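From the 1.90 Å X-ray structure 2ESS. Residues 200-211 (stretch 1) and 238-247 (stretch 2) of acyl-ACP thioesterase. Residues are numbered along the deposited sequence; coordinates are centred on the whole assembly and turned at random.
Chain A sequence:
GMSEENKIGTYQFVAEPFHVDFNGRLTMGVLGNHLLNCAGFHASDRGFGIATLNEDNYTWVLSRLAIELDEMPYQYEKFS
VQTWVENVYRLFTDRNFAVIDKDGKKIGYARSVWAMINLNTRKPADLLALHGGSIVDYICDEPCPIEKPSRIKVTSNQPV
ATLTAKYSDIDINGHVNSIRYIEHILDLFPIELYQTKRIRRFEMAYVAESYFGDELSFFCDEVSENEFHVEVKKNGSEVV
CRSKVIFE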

# COMPACT_ATOMS: atom_id res chain seq x y z
N ARG A 200 10.58 -14.81 -10.33
CA ARG A 200 10.24 -14.78 -11.75
C ARG A 200 8.81 -15.18 -12.04
O ARG A 200 8.23 -14.71 -13.02
N ARG A 201 8.24 -16.04 -11.21
CA ARG A 201 6.82 -16.38 -11.35
C ARG A 201 6.17 -16.49 -10.00
O ARG A 201 6.74 -17.04 -9.07
N PHE A 202 4.95 -15.95 -9.91
CA PHE A 202 4.20 -15.90 -8.69
C PHE A 202 2.73 -16.17 -8.99
O PHE A 202 2.12 -15.53 -9.87
N GLU A 203 2.15 -17.15 -8.29
CA GLU A 203 0.75 -17.48 -8.48
C GLU A 203 -0.02 -17.49 -7.17
O GLU A 203 0.51 -17.83 -6.15
N MSE A 204 -1.26 -17.05 -7.23
CA MSE A 204 -2.19 -17.04 -6.11
C MSE A 204 -3.43 -17.80 -6.56
O MSE A 204 -3.89 -17.64 -7.73
N ALA A 205 -3.96 -18.61 -5.65
CA ALA A 205 -5.30 -19.21 -5.79
C ALA A 205 -6.11 -18.82 -4.56
O ALA A 205 -5.72 -19.08 -3.44
N TYR A 206 -7.28 -18.24 -4.79
CA TYR A 206 -8.06 -17.67 -3.68
C TYR A 206 -9.18 -18.64 -3.46
O TYR A 206 -10.05 -18.81 -4.32
N VAL A 207 -9.14 -19.31 -2.33
CA VAL A 207 -10.02 -20.44 -2.07
C VAL A 207 -11.24 -20.07 -1.20
O VAL A 207 -12.34 -20.53 -1.44
N ALA A 208 -11.02 -19.27 -0.16
CA ALA A 208 -12.03 -18.97 0.82
C ALA A 208 -11.60 -17.72 1.56
O ALA A 208 -10.46 -17.24 1.38
N GLU A 209 -12.50 -17.19 2.37
CA GLU A 209 -12.32 -15.90 3.02
C GLU A 209 -11.85 -16.06 4.44
O GLU A 209 -12.18 -17.04 5.08
N SER A 210 -11.07 -15.08 4.89
CA SER A 210 -10.65 -14.93 6.28
C SER A 210 -11.16 -13.60 6.80
O SER A 210 -11.29 -12.64 6.04
N TYR A 211 -11.39 -13.55 8.10
CA TYR A 211 -11.97 -12.40 8.77
C TYR A 211 -11.02 -11.89 9.87
O TYR A 211 -10.04 -12.56 10.27
N GLU A 238 -9.07 -24.95 7.51
CA GLU A 238 -9.72 -24.57 6.28
C GLU A 238 -8.78 -23.80 5.40
O GLU A 238 -8.32 -22.74 5.79
N VAL A 239 -8.54 -24.29 4.18
CA VAL A 239 -7.67 -23.58 3.26
C VAL A 239 -8.32 -22.30 2.77
O VAL A 239 -9.45 -22.32 2.27
N VAL A 240 -7.60 -21.18 2.90
CA VAL A 240 -8.08 -19.91 2.35
C VAL A 240 -7.38 -19.49 1.06
O VAL A 240 -7.99 -18.85 0.20
N CYS A 241 -6.10 -19.81 0.92
CA CYS A 241 -5.44 -19.61 -0.37
C CYS A 241 -4.24 -20.51 -0.52
O CYS A 241 -3.78 -21.08 0.45
N ARG A 242 -3.77 -20.63 -1.76
CA ARG A 242 -2.56 -21.33 -2.11
C ARG A 242 -1.78 -20.42 -3.04
O ARG A 242 -2.36 -19.51 -3.69
N SER A 243 -0.47 -20.67 -3.08
CA SER A 243 0.46 -19.86 -3.82
C SER A 243 1.61 -20.70 -4.32
O SER A 243 1.98 -21.72 -3.74
N LYS A 244 2.15 -20.26 -5.46
CA LYS A 244 3.36 -20.81 -6.00
C LYS A 244 4.33 -19.64 -6.27
O LYS A 244 3.95 -18.60 -6.82
N VAL A 245 5.56 -19.82 -5.82
CA VAL A 245 6.61 -18.79 -5.91
C VAL A 245 7.80 -19.46 -6.55
O VAL A 245 8.31 -20.48 -6.04
N ILE A 246 8.20 -18.94 -7.70
CA ILE A 246 9.41 -19.43 -8.37
C ILE A 246 10.46 -18.30 -8.39
O ILE A 246 10.22 -17.22 -8.94
N PHE A 247 11.59 -18.56 -7.77
CA PHE A 247 12.72 -17.64 -7.77
C PHE A 247 13.69 -18.00 -8.87
O PHE A 247 13.71 -19.14 -9.32

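The two strands run antiparallel with their axes 4.6 Å apart at closest approach, so side chains meet as neighbours on a shared sheet rather than as opposed layers. The first rule of this contact is pairing by face: Phe-202, Met-204 and Tyr-206 lie with Val-245, Ser-243 and Cys-241 on one face, while Arg-201, Glu-203 and Ala-205 lie with Ile-246, Lys-244 and Arg-242 on the other.

The first face is the more apolar. Selenomethionine Met-204 takes m for all three chi angles, a folded shape that brings its end back to the neighbouring strand: CE rests 3.6 Å from Cys-241 SG, and SE lies 3.8 Å from Ser-243 CB. Phe-202, t at chi1, turns its ring the same way; its CD1 is 3.9 Å from Val-245 CG2, which sits at the ring edge. Val-245 is also t, and Cys-241 is p. Tyr-206, m, contributes little; its closest side-chain approach is CD1 to Cys-241 CB at 4.5 Å. One polar group is accommodated here: Ser-243, t, donates from OG to Glu-203 O at 2.9 Å, so its hydroxyl is satisfied by backbone, while the same OG stands 3.4 Å from Phe-202 CE1.

Past the end of strand 200-206, small and branched residues continue the packing. Val-207, t, points toward the partner and sets CG2 4.1 Å from Val-239 CG1; the same CG2 covers one face of the Arg-242 guanidinium, 3.7 Å from its NH2. Val-240, m, has the largest covered area of any residue here, although its CA-to-CB bond points away overall. Its CG1 meets Ala-208 CB at 4.3 Å and Ser-210 OG at 3.3 Å; that hydroxyl finds its hydrogen-bond partner elsewhere in the structure.

On the second face, aliphatic parts pack close to the backbone before charge takes over. Arg-201 CB and Ile-246 CB are 4.1 Å apart, with Ile-246 in m, t; beside this face, Arg-200, p at chi1, points its CA-to-CB bond sideways and lays CG 4.1 Å from Ile-246 CG2. Arg-201 then extends t, t, t along its own strand, and its NE forms a salt bridge to Glu-203 OE2 at 2.8 Å, with NH2 also donating to that OE2 at 3.1 Å. Glu-203, m at chi1 and t at chi2, keeps OE2 3.7 Å from Lys-244 CD. Lys-244 is t, t, m, t, and its NZ stays 4.3 Å from Glu-203 OE1, beyond a salt bridge. A water closes the gap, donating to Glu-203 OE2 at 2.8 Å from its O and accepting from Lys-244 NZ at 3.1 Å.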

# COMPACT_ATOMS: atom_id res chain seq x y z
CB ARG A 200 11.23 -15.58 -12.58
CG ARG A 200 10.99 -17.04 -12.77
CD ARG A 200 11.60 -17.48 -14.12
NE ARG A 200 10.85 -16.89 -15.25
CZ ARG A 200 11.18 -15.79 -15.94
NH1 ARG A 200 12.29 -15.09 -15.70
NH2 ARG A 200 10.38 -15.39 -16.93
CB ARG A 201 6.63 -17.67 -12.13
CG ARG A 201 5.13 -17.95 -12.39
CD ARG A 201 4.93 -18.85 -13.48
NE ARG A 201 3.54 -19.28 -13.53
CZ ARG A 201 2.68 -19.06 -14.52
NH1 ARG A 201 3.04 -18.32 -15.59
NH2 ARG A 201 1.45 -19.57 -14.42
CB PHE A 202 4.39 -14.54 -8.01
CG PHE A 202 3.61 -14.40 -6.73
CD1 PHE A 202 4.06 -14.99 -5.57
CD2 PHE A 202 2.42 -13.70 -6.72
CE1 PHE A 202 3.32 -14.90 -4.41
CE2 PHE A 202 1.70 -13.60 -5.59
CZ PHE A 202 2.16 -14.19 -4.42
CB GLU A 203 0.62 -18.85 -9.12
CG GLU A 203 1.43 -19.08 -10.36
CD GLU A 203 1.34 -20.51 -10.88
OE1 GLU A 203 0.48 -21.29 -10.41
OE2 GLU A 203 2.18 -20.87 -11.74
CB MSE A 204 -2.64 -15.64 -5.78
CG MSE A 204 -1.54 -14.78 -5.20
SE MSE A 204 -1.02 -15.53 -3.40
CE MSE A 204 -2.74 -15.77 -2.41
CB ALA A 205 -5.20 -20.73 -5.89
CB TYR A 206 -8.58 -16.27 -4.02
CG TYR A 206 -7.46 -15.27 -4.11
CD1 TYR A 206 -6.88 -14.75 -2.94
CD2 TYR A 206 -6.93 -14.89 -5.33
CE1 TYR A 206 -5.81 -13.86 -2.99
CE2 TYR A 206 -5.86 -13.99 -5.38
CZ TYR A 206 -5.33 -13.48 -4.22
OH TYR A 206 -4.27 -12.60 -4.29
CB VAL A 207 -9.23 -21.60 -1.46
CG1 VAL A 207 -10.13 -22.83 -1.23
CG2 VAL A 207 -8.02 -21.91 -2.36
CB ALA A 208 -12.20 -20.10 1.78
CB GLU A 209 -13.62 -15.08 3.01
CG GLU A 209 -14.18 -14.81 1.65
CD GLU A 209 -13.34 -13.84 0.77
OE1 GLU A 209 -12.21 -13.47 1.15
OE2 GLU A 209 -13.84 -13.44 -0.32
CB SER A 210 -9.12 -14.92 6.39
OG SER A 210 -8.61 -16.15 5.96
CB TYR A 211 -13.29 -12.81 9.40
CG TYR A 211 -14.20 -13.45 8.38
CD1 TYR A 211 -14.87 -12.69 7.46
CD2 TYR A 211 -14.33 -14.83 8.32
CE1 TYR A 211 -15.70 -13.29 6.49
CE2 TYR A 211 -15.15 -15.44 7.36
CZ TYR A 211 -15.82 -14.67 6.46
OH TYR A 211 -16.63 -15.27 5.53
CB GLU A 238 -10.89 -23.67 6.58
CG GLU A 238 -11.67 -24.08 7.76
CD GLU A 238 -12.63 -23.01 8.14
OE1 GLU A 238 -13.26 -22.45 7.21
OE2 GLU A 238 -12.72 -22.74 9.36
CB VAL A 239 -7.24 -24.45 2.08
CG1 VAL A 239 -6.46 -23.64 1.07
CG2 VAL A 239 -6.41 -25.64 2.58
CB VAL A 240 -8.08 -18.75 3.39
CG1 VAL A 240 -9.07 -19.13 4.53
CG2 VAL A 240 -6.66 -18.46 3.92
CB CYS A 241 -5.08 -18.15 -0.59
SG CYS A 241 -3.97 -17.46 0.55
CB ARG A 242 -2.85 -22.69 -2.78
CG ARG A 242 -3.43 -23.70 -1.81
CD ARG A 242 -3.66 -25.09 -2.40
NE ARG A 242 -4.94 -25.05 -3.05
CZ ARG A 242 -6.06 -25.55 -2.58
NH1 ARG A 242 -6.13 -26.23 -1.44
NH2 ARG A 242 -7.15 -25.37 -3.30
CB SER A 243 0.96 -18.70 -2.95
OG SER A 243 1.93 -17.90 -3.61
CB LYS A 244 3.05 -21.59 -7.25
CG LYS A 244 4.21 -22.35 -7.83
CD LYS A 244 3.82 -23.01 -9.15
CE LYS A 244 2.75 -24.05 -8.97
NZ LYS A 244 2.65 -24.96 -10.13
CB VAL A 245 6.99 -18.23 -4.53
CG1 VAL A 245 7.78 -16.95 -4.71
CG2 VAL A 245 5.78 -17.93 -3.67
CB ILE A 246 9.10 -19.98 -9.78
CG1 ILE A 246 8.09 -21.16 -9.67
CG2 ILE A 246 10.38 -20.44 -10.47
CD1 ILE A 246 7.61 -21.70 -10.96
CB PHE A 247 13.48 -17.70 -6.45
CG PHE A 247 12.78 -17.07 -5.31
CD1 PHE A 247 11.84 -17.76 -4.58
CD2 PHE A 247 13.08 -15.76 -4.93
CE1 PHE A 247 11.20 -17.16 -3.50
CE2 PHE A 247 12.46 -15.16 -3.84
CZ PHE A 247 11.51 -15.86 -3.14
O HOH W 1 3.84 -23.10 -12.29